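Local coordinates for putative acyl-[acyl-carrier-protein]--UDP-N-acetylglucosamine O-acyltransferase (Bacteroides fragilis, PDB 4R36) that probably transfers an acyl chain from acyl carrier protein to UDP-N-acetylglucosamine and folds as a left-handed parallel beta-helix, at residues 128-133 with 140-145. Numbering follows the deposited sequence.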
# COMPACT_ATOMS: atom_id res chain seq x y z
N ASN A 128 8.45 2.61 19.12
CA ASN A 128 7.73 1.95 18.06
C ASN A 128 8.51 1.86 16.81
O ASN A 128 9.32 2.75 16.50
CB ASN A 128 6.45 2.73 17.80
CG ASN A 128 5.58 2.81 19.03
OD1 ASN A 128 4.95 1.78 19.44
ND2 ASN A 128 5.47 4.02 19.58
N LEU A 129 8.19 0.85 16.02
CA LEU A 129 8.63 0.75 14.63
C LEU A 129 7.42 0.83 13.70
O LEU A 129 6.55 -0.03 13.71
CB LEU A 129 9.35 -0.54 14.41
CG LEU A 129 9.68 -0.96 13.01
CD1 LEU A 129 10.45 0.11 12.23
CD2 LEU A 129 10.40 -2.29 12.95
N LEU A 130 7.39 1.87 12.91
CA LEU A 130 6.36 2.06 11.90
C LEU A 130 7.05 1.89 10.58
O LEU A 130 7.76 2.73 10.11
CB LEU A 130 5.69 3.42 12.01
CG LEU A 130 5.05 3.84 13.39
CD1 LEU A 130 4.27 5.13 13.20
CD2 LEU A 130 4.09 2.77 13.92
N MET A 131 6.76 0.74 9.94
CA MET A 131 7.41 0.37 8.71
C MET A 131 6.92 1.21 7.53
O MET A 131 5.95 1.97 7.66
CB MET A 131 7.20 -1.12 8.41
CG MET A 131 7.96 -1.99 9.39
SD MET A 131 7.92 -3.70 8.80
CE MET A 131 8.20 -4.45 10.35
N GLU A 132 7.60 1.09 6.41
CA GLU A 132 7.37 2.06 5.30
C GLU A 132 5.93 2.09 4.88
O GLU A 132 5.24 1.05 4.88
CB GLU A 132 8.27 1.81 4.11
CG GLU A 132 8.09 0.49 3.36
CD GLU A 132 6.87 0.44 2.43
OE1 GLU A 132 6.43 1.52 1.92
OE2 GLU A 132 6.41 -0.71 2.15
N GLY A 133 5.47 3.30 4.57
CA GLY A 133 4.18 3.54 4.04
C GLY A 133 3.00 3.45 5.03
O GLY A 133 1.82 3.69 4.65
N ALA A 140 -5.57 9.46 15.95
CA ALA A 140 -5.18 8.13 16.32
C ALA A 140 -4.21 8.16 17.48
O ALA A 140 -3.55 9.18 17.76
CB ALA A 140 -4.53 7.45 15.14
N LEU A 141 -4.19 7.08 18.22
CA LEU A 141 -3.34 6.90 19.37
C LEU A 141 -2.60 5.55 19.25
O LEU A 141 -3.26 4.51 19.22
CB LEU A 141 -4.14 6.87 20.68
CG LEU A 141 -3.28 6.56 21.93
CD1 LEU A 141 -2.25 7.62 22.22
CD2 LEU A 141 -4.19 6.33 23.16
N ILE A 142 -1.27 5.60 19.19
CA ILE A 142 -0.41 4.43 19.29
C ILE A 142 0.35 4.52 20.58
O ILE A 142 0.88 5.60 20.91
CB ILE A 142 0.56 4.33 18.09
CG1 ILE A 142 -0.27 4.22 16.80
CG2 ILE A 142 1.49 3.17 18.22
CD1 ILE A 142 0.58 4.08 15.54
N GLY A 143 0.41 3.41 21.32
CA GLY A 143 1.20 3.35 22.57
C GLY A 143 2.70 3.17 22.36
O GLY A 143 3.32 3.91 21.54
N ASN A 144 3.26 2.21 23.09
CA ASN A 144 4.70 2.00 23.19
C ASN A 144 5.05 0.63 22.81
O ASN A 144 4.27 -0.33 23.04
CB ASN A 144 5.20 2.23 24.62
CG ASN A 144 4.70 3.52 25.19
OD1 ASN A 144 4.92 4.62 24.63
ND2 ASN A 144 4.03 3.42 26.32
N GLY A 145 6.22 0.48 22.24
CA GLY A 145 6.73 -0.87 21.99
C GLY A 145 6.04 -1.66 20.86
O GLY A 145 6.18 -2.87 20.80
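Asn128 and Leu130 meet Gly143 and Ile142 inside a left-handed parallel beta-helix, where strands 129-130 and 141-142 belong to two different faces of the triangular coil and the turn 143-145 bends toward the next coil.

The polar part of the contact is the work of one amide. Asn128 ND2 gives a fairly straight hydrogen bond, 2.9 Å long, to Gly143 O. The acceptor lies close to the plane of the amide, and the donor is tilted 19° from the plane of the Gly143 carbonyl. Asparagine suits this buried place because its short side chain carries a donor and an acceptor together: OD1 accepts from the backbone N of Cys146, so both ends of the amide are tied to the next turn and its rotation is fixed. With CG beside the backbone N (chi1 -60°), the group swings from the chain toward that turn. Asn128 OD1 also lies 3.3 Å from Gly145 N, but the angle there is too poor for a bond. Gly145 itself has a positive phi, which favours glycine at the bend, and it borders a pocket holding a bound 2-(2-methoxyethoxy)ethanol molecule.

The apolar part lies in the interior of the coil. Leu130 and Ile142 reach toward each other tip to tip, and both also touch Val136 of strand 135-136, on the third face. Branched aliphatic residues suit this narrow core, since they fill it from different walls without bringing in polar groups. Ile142 serves two neighbours with its two branches: CG2 packs 3.9 Å from Asn128 OD1, beside the carbonyl end of the amide, while CG1, anti to the carbonyl carbon, carries Ile142 CD1 to within 4.1 Å of Leu130 CD2.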